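Local coordinates for protein cyanophycinase-like exopeptidase (actinobacterium SCGC AAA027-L06, PDB 6NQC) that probably hydrolyses peptide bonds as a serine exopeptidase of family S51, the family that includes cyanophycinase and dipeptidase E, at residues L26-S31 against M158-H163; L35-E40 against D218-L223; R185-F190 against H241-L246; K192-I197 against K203-L208; Q249-T252 against S256-F259. All blocks are in the same frame, centred on the assembly; numbering follows the deposited sequence. Where two conformers were deposited one is given.

Contact 1 of 5, residues L26-S31 against M158-H163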
# COMPACT_ATOMS: atom_id res chain seq x y z
N LEU A 26 7.17 -5.72 -0.44
CA LEU A 26 6.08 -4.99 0.20
C LEU A 26 6.49 -3.53 0.34
O LEU A 26 7.46 -3.22 1.05
CB LEU A 26 5.76 -5.59 1.57
CG LEU A 26 4.46 -5.10 2.23
CD1 LEU A 26 3.28 -5.32 1.35
CD2 LEU A 26 4.30 -5.89 3.52
N GLY A 27 5.72 -2.64 -0.29
CA GLY A 27 5.99 -1.22 -0.27
C GLY A 27 4.93 -0.43 0.50
O GLY A 27 3.73 -0.56 0.25
N LEU A 28 5.40 0.41 1.40
CA LEU A 28 4.57 1.36 2.14
C LEU A 28 4.94 2.78 1.72
O LEU A 28 6.07 3.22 1.93
CB LEU A 28 4.78 1.19 3.65
CG LEU A 28 4.80 -0.26 4.16
CD1 LEU A 28 5.20 -0.34 5.61
CD2 LEU A 28 3.44 -0.88 3.92
N VAL A 29 3.99 3.49 1.09
CA VAL A 29 4.27 4.78 0.47
C VAL A 29 3.48 5.87 1.18
O VAL A 29 2.27 5.74 1.39
CB VAL A 29 3.94 4.75 -1.02
CG1 VAL A 29 4.30 6.04 -1.71
CG2 VAL A 29 4.76 3.58 -1.70
N GLY A 30 4.15 6.96 1.52
CA GLY A 30 3.50 8.04 2.25
C GLY A 30 2.63 8.97 1.41
O GLY A 30 1.64 9.53 1.91
N SER A 31 2.97 9.13 0.14
CA SER A 31 2.21 9.89 -0.86
C SER A 31 2.95 9.72 -2.18
O SER A 31 4.10 9.26 -2.20
CB SER A 31 2.05 11.39 -0.53
OG SER A 31 3.21 12.14 -0.88
N MET A 158 -2.29 2.38 4.89
CA MET A 158 -2.96 2.25 6.20
C MET A 158 -3.71 0.94 6.32
O MET A 158 -3.78 0.33 7.40
CB MET A 158 -3.90 3.44 6.43
CG MET A 158 -3.16 4.79 6.50
SD MET A 158 -4.25 6.23 6.57
CE MET A 158 -5.08 5.93 8.15
N VAL A 159 -4.29 0.47 5.21
CA VAL A 159 -5.17 -0.70 5.34
C VAL A 159 -4.40 -2.01 5.41
O VAL A 159 -5.00 -3.06 5.62
CB VAL A 159 -6.18 -0.81 4.18
CG1 VAL A 159 -7.10 0.41 4.12
CG2 VAL A 159 -5.42 -0.96 2.86
N LEU A 160 -3.08 -1.98 5.27
CA LEU A 160 -2.28 -3.20 5.35
C LEU A 160 -2.06 -3.67 6.80
O LEU A 160 -1.73 -4.85 7.00
CB LEU A 160 -0.93 -2.98 4.64
CG LEU A 160 -1.04 -2.53 3.18
CD1 LEU A 160 0.29 -2.33 2.53
CD2 LEU A 160 -1.93 -3.51 2.41
N SER A 161 -2.27 -2.80 7.78
CA SER A 161 -2.19 -3.15 9.20
C SER A 161 -3.45 -3.92 9.62
O SER A 161 -4.38 -4.14 8.83
CB SER A 161 -2.08 -1.89 10.06
OG SER A 161 -0.85 -1.24 9.86
N THR A 162 -3.48 -4.30 10.90
CA THR A 162 -4.64 -5.02 11.42
C THR A 162 -5.82 -4.07 11.62
O THR A 162 -6.97 -4.49 11.50
CB THR A 162 -4.33 -5.71 12.77
OG1 THR A 162 -3.92 -4.72 13.74
CG2 THR A 162 -3.29 -6.78 12.61
N HIS A 163 -5.55 -2.79 11.88
CA HIS A 163 -6.58 -1.82 12.23
C HIS A 163 -6.30 -0.46 11.60
O HIS A 163 -5.14 -0.07 11.41
CB HIS A 163 -6.69 -1.66 13.74
CG HIS A 163 -7.09 -2.94 14.41
ND1 HIS A 163 -6.17 -3.92 14.69
CD2 HIS A 163 -8.30 -3.43 14.75
CE1 HIS A 163 -6.80 -4.95 15.23
NE2 HIS A 163 -8.09 -4.68 15.27
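Leu-160 sends one methyl, CD1, toward strand 26-29, where it meets CD2 of Leu-28 at 3.7 Å. This is the closest approach between the two segments, and the two leucine side chains meet at a slant, methyl against methyl. CD1 of Leu-26 lies farther along the same strand, 4.4 Å from Leu-160 CD1, and the carbonyl oxygen of Gly-27 comes within 4.5 Å of that methyl too. A single carbon thus bridges two side chains that project from the same side of a strand, an example of how alternate residues of a beta strand can share one apolar partner. In Leu-160, CG anti to the carbonyl carbon (chi1 -56°), with CD1 trans beyond it, turns CD1 to the strand. Leu-28 reaches across with its CG likewise anti to its own carbonyl carbon.

The next shell fixes the backbone of Leu-160. It occupies the third position of a type I beta turn from Met-158 to Ser-161, closed by a weak bond of 3.5 Å from Ser-161 N to Met-158 O. The turn follows helix 155-158, which begins just past the putative nucleophile Ser-154 on a GxSxG-like elbow; Leu-160 lies near this unconfirmed elbow without touching it. Farther out, strand 26-29 is held between strands 149-153 and 221-225 in the large mixed sheet, Leu-26 and Leu-28 also touch Trp-232 of strand 232-236, and Val-159 faces helix 124-131.

Contact 2 of 5, residues L35-E40 against D218-L223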
# COMPACT_ATOMS: atom_id res chain seq x y z
N LEU A 35 3.85 8.91 -9.62
CA LEU A 35 4.48 10.15 -10.08
C LEU A 35 5.96 9.95 -10.42
O LEU A 35 6.60 8.98 -9.96
CB LEU A 35 4.33 11.28 -9.07
CG LEU A 35 2.88 11.78 -8.91
CD1 LEU A 35 2.88 13.06 -8.09
CD2 LEU A 35 2.14 11.97 -10.24
N PRO A 36 6.54 10.84 -11.24
CA PRO A 36 7.94 10.63 -11.66
C PRO A 36 8.92 10.42 -10.53
O PRO A 36 9.83 9.57 -10.64
CB PRO A 36 8.26 11.93 -12.44
CG PRO A 36 6.96 12.37 -12.97
CD PRO A 36 5.92 12.00 -11.90
N ALA A 37 8.71 11.11 -9.40
CA ALA A 37 9.65 11.05 -8.29
C ALA A 37 9.74 9.65 -7.67
O ALA A 37 10.78 9.32 -7.08
CB ALA A 37 9.25 12.07 -7.22
N LEU A 38 8.68 8.85 -7.78
CA LEU A 38 8.68 7.47 -7.30
C LEU A 38 8.65 6.47 -8.45
O LEU A 38 8.38 5.28 -8.24
CB LEU A 38 7.51 7.24 -6.35
CG LEU A 38 7.62 7.94 -5.00
CD1 LEU A 38 6.42 7.57 -4.14
CD2 LEU A 38 8.91 7.58 -4.32
N ALA A 39 8.98 6.92 -9.65
CA ALA A 39 8.96 6.06 -10.82
C ALA A 39 9.99 4.95 -10.71
O ALA A 39 9.68 3.80 -11.05
CB ALA A 39 9.18 6.89 -12.09
N GLU A 40 11.21 5.24 -10.26
CA GLU A 40 12.19 4.17 -10.17
C GLU A 40 11.85 3.22 -9.03
O GLU A 40 12.12 2.01 -9.13
CB GLU A 40 13.60 4.71 -10.00
CG GLU A 40 14.68 3.59 -9.96
CD GLU A 40 14.48 2.48 -11.03
OE1 GLU A 40 14.32 1.29 -10.65
OE2 GLU A 40 14.51 2.81 -12.24
N ASP A 218 6.77 10.28 5.48
CA ASP A 218 6.56 11.57 4.86
C ASP A 218 6.04 11.44 3.42
O ASP A 218 6.14 10.38 2.77
CB ASP A 218 7.87 12.38 4.78
CG ASP A 218 8.30 12.94 6.12
OD1 ASP A 218 7.48 12.96 7.03
OD2 ASP A 218 9.47 13.35 6.25
N GLU A 219 5.54 12.56 2.90
CA GLU A 219 5.17 12.62 1.49
C GLU A 219 6.35 12.27 0.59
O GLU A 219 7.53 12.49 0.94
CB GLU A 219 4.61 14.00 1.17
CG GLU A 219 3.30 14.25 1.91
CD GLU A 219 2.47 15.38 1.37
OE1 GLU A 219 3.06 16.38 0.91
OE2 GLU A 219 1.25 15.26 1.42
N VAL A 220 6.02 11.60 -0.51
CA VAL A 220 6.96 11.18 -1.54
C VAL A 220 8.11 10.40 -0.95
O VAL A 220 9.25 10.51 -1.40
CB VAL A 220 7.44 12.42 -2.33
CG1 VAL A 220 8.12 11.98 -3.63
CG2 VAL A 220 6.29 13.34 -2.61
N THR A 221 7.82 9.59 0.06
CA THR A 221 8.78 8.71 0.71
C THR A 221 8.11 7.36 0.86
O THR A 221 6.87 7.26 0.93
CB THR A 221 9.20 9.25 2.07
OG1 THR A 221 9.61 10.62 1.92
CG2 THR A 221 10.34 8.48 2.67
N ALA A 222 8.94 6.30 0.88
CA ALA A 222 8.45 4.95 1.00
C ALA A 222 9.40 4.14 1.87
O ALA A 222 10.57 4.49 2.08
CB ALA A 222 8.26 4.27 -0.38
N LEU A 223 8.86 3.05 2.39
CA LEU A 223 9.61 2.02 3.09
C LEU A 223 9.29 0.70 2.39
O LEU A 223 8.12 0.41 2.13
CB LEU A 223 9.22 1.98 4.56
CG LEU A 223 10.11 1.19 5.51
CD1 LEU A 223 11.44 1.92 5.68
CD2 LEU A 223 9.39 1.03 6.85
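Val-220 meets Ala-37 and Leu-38 from the third position of a type II beta turn, Asp-218 to Thr-221, that leads into strand 221-225. From its CB two methyls diverge. CG1, set anti to the backbone N (chi1 -165°), is the branch that crosses: it lies 3.8 Å from CB of Ala-37 and 4.3 Å from CG of Leu-38, touching two successive residues, Ala-37 of the short 3-10 turn and Leu-38 at the N-cap of helix 39-51. Leu-38 answers with CD2, which lies 4.2 Å from Val-220 O, so the same leucine meets both the side chain and the carbonyl of the valine, loosely.

The turn illustrates how a tight reversal can present a side chain to one neighbour and a functional group to another. Val-220 packs on the start of the helix, while the preceding Glu-219, hydrogen-bonded through OE2 to His-189, is probably the acid of a Ser-His-Glu triad. Val-220 N is itself bound to Ser-31 OG. Within the turn, Thr-221 OG1 donates to Glu-219 O at 3.0 Å, approaching from above the carbonyl plane, 48° out of it.

Contact 3 of 5, residues R185-F190 against H241-L246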
# COMPACT_ATOMS: atom_id res chain seq x y z
N ARG A 185 2.08 -0.35 11.94
CA ARG A 185 1.07 0.53 11.36
C ARG A 185 1.72 1.83 10.89
O ARG A 185 2.66 2.32 11.51
CB ARG A 185 -0.02 0.83 12.36
CG ARG A 185 -1.06 1.84 11.87
CD ARG A 185 -2.24 1.88 12.87
NE ARG A 185 -1.98 2.60 14.12
CZ ARG A 185 -2.08 3.91 14.29
NH1 ARG A 185 -2.35 4.73 13.28
NH2 ARG A 185 -1.84 4.41 15.48
N VAL A 186 1.15 2.40 9.83
CA VAL A 186 1.72 3.53 9.11
C VAL A 186 0.79 4.74 9.21
O VAL A 186 -0.41 4.66 8.92
CB VAL A 186 1.92 3.20 7.61
CG1 VAL A 186 2.21 4.47 6.79
CG2 VAL A 186 2.98 2.14 7.46
N ILE A 187 1.38 5.90 9.51
CA ILE A 187 0.75 7.19 9.32
C ILE A 187 1.38 7.81 8.06
O ILE A 187 2.58 8.12 8.08
CB ILE A 187 0.94 8.10 10.54
CG1 ILE A 187 0.31 7.42 11.74
CG2 ILE A 187 0.27 9.42 10.27
CD1 ILE A 187 0.65 8.04 13.08
N PRO A 188 0.62 7.97 6.98
CA PRO A 188 1.18 8.53 5.74
C PRO A 188 1.16 10.05 5.80
O PRO A 188 0.75 10.63 6.77
CB PRO A 188 0.23 8.02 4.67
CG PRO A 188 -1.11 7.84 5.38
CD PRO A 188 -0.77 7.50 6.82
N HIS A 189 1.61 10.69 4.70
CA HIS A 189 1.57 12.15 4.59
C HIS A 189 2.09 12.76 5.89
O HIS A 189 1.50 13.74 6.40
CB HIS A 189 0.14 12.68 4.36
CG HIS A 189 -0.48 12.25 3.06
ND1 HIS A 189 -0.24 12.90 1.87
CD2 HIS A 189 -1.37 11.28 2.79
CE1 HIS A 189 -0.93 12.31 0.91
NE2 HIS A 189 -1.62 11.31 1.44
N PHE A 190 3.12 12.16 6.49
CA PHE A 190 3.38 12.45 7.90
C PHE A 190 3.73 13.91 8.15
O PHE A 190 3.38 14.47 9.20
CB PHE A 190 4.52 11.61 8.41
CG PHE A 190 4.69 11.66 9.91
CD1 PHE A 190 3.78 11.04 10.74
CD2 PHE A 190 5.75 12.31 10.47
CE1 PHE A 190 3.94 11.07 12.09
CE2 PHE A 190 5.92 12.32 11.86
CZ PHE A 190 5.01 11.73 12.64
N HIS A 241 9.66 8.05 10.10
CA HIS A 241 9.75 8.32 11.52
C HIS A 241 9.31 7.10 12.32
O HIS A 241 8.20 6.58 12.13
CB HIS A 241 8.89 9.52 11.86
CG HIS A 241 9.10 10.66 10.93
ND1 HIS A 241 9.90 11.74 11.24
CD2 HIS A 241 8.64 10.88 9.67
CE1 HIS A 241 9.92 12.58 10.23
NE2 HIS A 241 9.16 12.09 9.26
N ILE A 242 10.21 6.62 13.17
CA ILE A 242 9.85 5.57 14.13
C ILE A 242 9.22 6.24 15.33
O ILE A 242 9.87 7.01 16.03
CB ILE A 242 11.08 4.75 14.52
CG1 ILE A 242 11.84 4.31 13.28
CG2 ILE A 242 10.68 3.56 15.39
CD1 ILE A 242 10.95 3.74 12.16
N LEU A 243 7.95 5.94 15.60
CA LEU A 243 7.20 6.70 16.59
C LEU A 243 6.94 5.95 17.89
O LEU A 243 7.01 6.56 18.96
CB LEU A 243 5.85 7.15 16.02
CG LEU A 243 5.94 7.98 14.74
CD1 LEU A 243 4.58 8.28 14.21
CD2 LEU A 243 6.70 9.27 14.99
N LYS A 244 6.63 4.66 17.82
CA LYS A 244 6.23 3.88 18.98
C LYS A 244 6.60 2.43 18.73
O LYS A 244 6.58 1.96 17.59
CB LYS A 244 4.72 4.01 19.26
CG LYS A 244 4.28 3.26 20.47
CD LYS A 244 2.92 3.71 20.93
CE LYS A 244 1.85 2.76 20.42
NZ LYS A 244 0.73 3.51 19.83
N GLY A 245 6.91 1.71 19.83
CA GLY A 245 7.28 0.32 19.81
C GLY A 245 8.74 0.05 19.53
O GLY A 245 9.18 -1.10 19.68
N LEU A 246 9.49 1.05 19.11
CA LEU A 246 10.93 1.07 18.98
C LEU A 246 11.40 2.49 19.31
O LEU A 246 10.62 3.44 19.27
CB LEU A 246 11.36 0.67 17.57
CG LEU A 246 11.17 -0.80 17.25
CD1 LEU A 246 11.47 -0.99 15.74
CD2 LEU A 246 12.05 -1.69 18.06
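His-241 lays its imidazole against the ring of Phe-190, whose CD2 sits over one face of the imidazole, displaced toward the rim and 3.3 Å from His-241 CD2. The rings are tilted by 33° with centroids 4.6 Å apart, a slanting aromatic pair. NE2, the imidazole atom next to CD2, is hydrogen-bonded to Asp-218 OD1, which helps fix the rotation of the ring. Phe-190 reaches over with CG anti to its backbone N (chi1 -169°); His-189, just before it, is probably the histidine of the Ser-His-Glu triad.

Two residues on, Leu-243 points the same way and approaches from the opposite direction to the phenylalanine: its CD1 is 3.6 Å from Phe-190 CE1, and its CD2 is 3.8 Å from CZ. The same CD1 meets Ile-187 CD1 at 4.1 Å, the two side chains crossing at nearly a right angle. Strand 213-217 runs between strands 184-187 and 240-244 in the smaller mixed sheet, so these side chains bridge over a middle strand on one face of it. Replacing Phe-190 by an alanine would probably leave the His-241 face and the Leu-243 methyls without their common partner and let the imidazole tilt about its bond to Asp-218.

At Lys-244 the strand is distorted by a classic beta bulge, Leu-243 and Lys-244 both facing Leu-214. Lys-244 NZ and Arg-185 NE each form a salt bridge with the carboxylate of Asp-211, which brings Arg-185 NH2 within 5.1 Å of NZ.

Contact 4 of 5, residues K192-I197 against K203-L208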
# COMPACT_ATOMS: atom_id res chain seq x y z
N LYS A 192 2.52 16.47 6.74
CA LYS A 192 1.37 17.35 6.56
C LYS A 192 0.09 16.94 7.27
O LYS A 192 -0.71 17.82 7.57
CB LYS A 192 1.08 17.50 5.05
CG LYS A 192 2.33 17.90 4.23
CD LYS A 192 1.97 18.79 3.05
CE LYS A 192 3.09 19.76 2.71
NZ LYS A 192 2.63 21.18 2.85
N PHE A 193 -0.10 15.64 7.59
CA PHE A 193 -1.38 15.14 8.10
C PHE A 193 -1.88 15.93 9.31
O PHE A 193 -3.08 16.19 9.44
CB PHE A 193 -1.21 13.67 8.49
CG PHE A 193 -2.45 12.79 8.32
CD1 PHE A 193 -3.69 13.24 8.69
CD2 PHE A 193 -2.33 11.48 7.85
CE1 PHE A 193 -4.80 12.45 8.56
CE2 PHE A 193 -3.46 10.65 7.73
CZ PHE A 193 -4.68 11.13 8.09
N PHE A 194 -0.99 16.28 10.21
CA PHE A 194 -1.40 16.90 11.47
C PHE A 194 -1.73 18.37 11.32
O PHE A 194 -2.22 18.98 12.27
CB PHE A 194 -0.31 16.65 12.52
CG PHE A 194 -0.16 15.18 12.83
CD1 PHE A 194 -1.01 14.55 13.71
CD2 PHE A 194 0.80 14.41 12.18
CE1 PHE A 194 -0.89 13.20 13.97
CE2 PHE A 194 0.92 13.06 12.43
CZ PHE A 194 0.07 12.45 13.32
N LYS A 195 -1.51 18.95 10.14
CA LYS A 195 -2.02 20.28 9.86
C LYS A 195 -3.48 20.23 9.46
O LYS A 195 -4.11 21.28 9.42
CB LYS A 195 -1.20 20.94 8.76
CG LYS A 195 0.31 20.90 9.00
CD LYS A 195 1.13 21.65 7.93
CE LYS A 195 2.27 22.46 8.57
NZ LYS A 195 2.23 23.93 8.22
N TRP A 196 -4.04 19.05 9.19
CA TRP A 196 -5.36 18.92 8.62
C TRP A 196 -6.43 18.49 9.62
O TRP A 196 -7.63 18.55 9.29
CB TRP A 196 -5.38 17.91 7.46
CG TRP A 196 -4.43 18.16 6.37
CD1 TRP A 196 -3.95 19.38 5.96
CD2 TRP A 196 -3.83 17.17 5.52
NE1 TRP A 196 -3.07 19.20 4.92
CE2 TRP A 196 -2.99 17.86 4.61
CE3 TRP A 196 -3.92 15.76 5.44
CZ2 TRP A 196 -2.24 17.19 3.63
CZ3 TRP A 196 -3.17 15.09 4.47
CH2 TRP A 196 -2.34 15.81 3.57
N ILE A 197 -6.04 18.06 10.81
CA ILE A 197 -6.99 17.46 11.74
C ILE A 197 -6.84 18.08 13.12
O ILE A 197 -5.75 18.54 13.48
CB ILE A 197 -6.80 15.93 11.83
CG1 ILE A 197 -5.41 15.57 12.39
CG2 ILE A 197 -7.01 15.24 10.47
CD1 ILE A 197 -5.21 14.05 12.64
N LYS A 203 -4.73 12.44 18.36
CA LYS A 203 -4.44 11.52 19.46
C LYS A 203 -4.81 10.09 19.08
O LYS A 203 -4.11 9.13 19.48
CB LYS A 203 -5.19 11.93 20.73
CG LYS A 203 -4.66 13.22 21.37
CD LYS A 203 -5.56 13.76 22.50
CE LYS A 203 -5.25 15.23 22.83
NZ LYS A 203 -6.44 16.15 22.60
N ILE A 204 -5.93 9.93 18.35
CA ILE A 204 -6.34 8.62 17.85
C ILE A 204 -5.33 8.12 16.81
O ILE A 204 -4.86 6.98 16.87
CB ILE A 204 -7.76 8.73 17.28
CG1 ILE A 204 -8.78 9.02 18.40
CG2 ILE A 204 -8.17 7.45 16.53
CD1 ILE A 204 -10.19 9.41 17.93
N LEU A 205 -5.02 8.96 15.82
CA LEU A 205 -4.07 8.61 14.77
C LEU A 205 -2.75 8.15 15.36
O LEU A 205 -2.11 7.23 14.83
CB LEU A 205 -3.87 9.80 13.85
CG LEU A 205 -3.06 9.65 12.57
CD1 LEU A 205 -3.42 8.42 11.80
CD2 LEU A 205 -3.34 10.88 11.66
N LEU A 206 -2.34 8.75 16.47
CA LEU A 206 -1.03 8.44 17.06
C LEU A 206 -1.04 7.29 18.05
O LEU A 206 0.03 6.90 18.52
CB LEU A 206 -0.45 9.68 17.73
CG LEU A 206 0.06 10.73 16.74
CD1 LEU A 206 0.39 12.05 17.42
CD2 LEU A 206 1.28 10.14 16.01
N ASP A 207 -2.21 6.73 18.40
CA ASP A 207 -2.21 5.79 19.54
C ASP A 207 -3.49 4.97 19.50
O ASP A 207 -4.53 5.42 20.00
CB ASP A 207 -2.08 6.56 20.86
CG ASP A 207 -2.17 5.69 22.07
OD1 ASP A 207 -2.00 4.45 21.93
OD2 ASP A 207 -2.41 6.26 23.16
N LEU A 208 -3.38 3.76 18.94
CA LEU A 208 -4.44 2.78 18.96
C LEU A 208 -4.09 1.66 19.92
O LEU A 208 -2.90 1.28 20.04
CB LEU A 208 -4.72 2.16 17.59
CG LEU A 208 -5.19 3.17 16.52
CD1 LEU A 208 -5.36 2.40 15.16
CD2 LEU A 208 -6.50 3.82 16.88
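Leu-205 sets its CD2 methyl almost exactly over the centre of the Phe-193 ring, 3.6 Å from the centroid and 5° off the ring normal. This CH-pi contact is the tight part of the interface. The methyl is nearly equidistant from all six ring carbons, and Ile-197 CD1 comes to it at 3.8 Å from another direction, its side chain crossing the leucine at about a right angle. One methyl thus meets an aromatic face and, at its flank, an aliphatic end. Leu-205 gets there with CG anti to the backbone N (chi1 -172°), which swings the branch out from the helix toward the loop.

Both segments belong to a beta-alpha-beta crossover: strand 184-187 leads through 192-197 into helix 199-205, and the chain then returns to strand 213-217, parallel to the first and next to it in the sheet. Leu-205 and Phe-193 both also touch Ile-187, and Phe-193 touches the putative Ser-His-Glu triad. An alanine in place of Phe-193 would probably remove the floor under the Leu-205 methyl, open a gap beside Ile-197, and take away a side chain that touches the triad.

Toward solvent the atoms are just as close, but they meet the ring obliquely. Phe-194 meets Leu-206 through the far end of its ring: CZ is 3.7 Å from Leu-206 CD2, and CE1 is 3.8 Å from Leu-206 CG. The two side chains pass at a slant, and Leu-205 CD2 reaches only as near as 4.1 Å to Phe-194 CE1. Leu-206 is partly exposed, whereas Leu-205 is buried.

Contact 5 of 5, residues Q249-T252 against S256-F259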
# COMPACT_ATOMS: atom_id res chain seq x y z
N GLN A 249 13.26 7.66 16.16
CA GLN A 249 14.33 7.70 15.17
C GLN A 249 13.75 8.27 13.88
O GLN A 249 12.57 8.06 13.57
CB GLN A 249 14.89 6.27 14.93
CG GLN A 249 16.05 6.18 13.98
CD GLN A 249 16.49 4.75 13.76
OE1 GLN A 249 15.97 3.80 14.37
NE2 GLN A 249 17.45 4.57 12.88
N GLN A 250 14.58 8.97 13.12
CA GLN A 250 14.23 9.43 11.78
C GLN A 250 15.23 8.85 10.80
O GLN A 250 16.45 8.87 11.05
CB GLN A 250 14.17 10.96 11.68
CG GLN A 250 13.17 11.61 12.66
CD GLN A 250 13.69 11.62 14.12
OE1 GLN A 250 14.83 12.03 14.38
NE2 GLN A 250 12.85 11.15 15.07
N LEU A 251 14.73 8.27 9.72
CA LEU A 251 15.52 7.62 8.70
C LEU A 251 15.27 8.28 7.35
O LEU A 251 14.12 8.60 7.01
CB LEU A 251 15.15 6.13 8.59
CG LEU A 251 15.36 5.33 9.88
CD1 LEU A 251 14.15 5.39 10.77
CD2 LEU A 251 15.67 3.88 9.57
N THR A 252 16.35 8.42 6.58
CA THR A 252 16.28 8.93 5.22
C THR A 252 16.60 7.83 4.23
O THR A 252 16.96 6.69 4.60
CB THR A 252 17.24 10.12 5.04
OG1 THR A 252 18.59 9.69 5.30
CG2 THR A 252 16.85 11.24 5.99
N SER A 256 18.25 1.50 6.64
CA SER A 256 17.57 0.23 6.85
C SER A 256 17.18 0.11 8.31
O SER A 256 17.83 0.71 9.16
CB SER A 256 18.47 -0.96 6.48
OG SER A 256 18.52 -1.14 5.07
N ILE A 257 16.14 -0.67 8.59
CA ILE A 257 15.72 -1.00 9.94
C ILE A 257 14.95 -2.32 9.92
O ILE A 257 14.26 -2.64 8.95
CB ILE A 257 14.85 0.15 10.54
CG1 ILE A 257 14.62 -0.08 12.02
CG2 ILE A 257 13.54 0.26 9.76
CD1 ILE A 257 14.10 1.14 12.74
N SER A 258 15.04 -3.08 11.01
CA SER A 258 14.26 -4.30 11.17
C SER A 258 13.11 -4.09 12.15
O SER A 258 13.24 -3.37 13.15
CB SER A 258 15.15 -5.47 11.61
OG SER A 258 15.99 -5.88 10.53
N PHE A 259 11.98 -4.69 11.85
CA PHE A 259 10.83 -4.67 12.75
C PHE A 259 10.59 -6.12 13.21
O PHE A 259 9.46 -6.52 13.41
CB PHE A 259 9.57 -4.12 12.08
CG PHE A 259 9.68 -2.70 11.69
CD1 PHE A 259 10.53 -1.83 12.37
CD2 PHE A 259 8.99 -2.23 10.61
CE1 PHE A 259 10.63 -0.52 11.98
CE2 PHE A 259 9.10 -0.93 10.20
CZ PHE A 259 9.90 -0.06 10.90
OXT PHE A 259 11.52 -6.91 13.32
O HOH W 1 18.73 2.28 11.31
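Leu-251 pushes its CD2 methyl toward the last strand of the chain, where it overlaps CB of Ile-257 at 3.9 Å and lies the same 3.9 Å from Ser-256 O. The leucine and isoleucine side chains cross at about a right angle, so CD2 rests on the base of the isoleucine rather than on its end. That end serves a different neighbour: CD1 of Ile-257 comes within 3.6 Å of Gln-249 OE1, the two side chains sliding past each other in opposite directions. The glutamine reaches this far because it is fully stretched, with CG anti to the backbone N (chi1 -177°) and the next torsion trans. Ile-257 reaches back with its CG1 branch, also anti to its backbone N.

The other half of the amide is linked to the facing strand through a water molecule. NE2 of Gln-249 donates to it over 3.1 Å, and the water in turn donates to Ser-256 O over 2.8 Å. The amide thus uses both of its ends, the oxygen beside a methyl and the nitrogen bridged by water to a backbone carbonyl, a compact case of one polar side chain serving both an apolar and a solvent-mediated contact.

The strands themselves are not paired with each other, and the short turn between them makes the pair resemble a beta arch. Strand 249-251 is an edge strand of the four-stranded sheet, bonded to strand 240-244, whereas strand 256-257 is an edge strand of the large sheet, bonded to strand 232-236; Ile-257 also touches Ile-242, and Leu-251 touches Val-234, so side chains reach from each sheet to the other.

From the N terminus, contact 1 brings strand 26-29 up to the turn after helix 155-158, closing the loop that carries most of the large sheet. Contact 2 starts inside that loop, at the entry to helix 39-51, but ends beyond it at 218-223, so the two cross. Contact 3 opens after contact 1 has closed and crosses contact 2; the two touch through the residues at 218-219. Contact 4 lies within the spans of both contact 2 and contact 3, in the crossover that follows strand 184-187. Contact 5 follows at the C terminus, joining edge strands of the two sheets, next to contact 3.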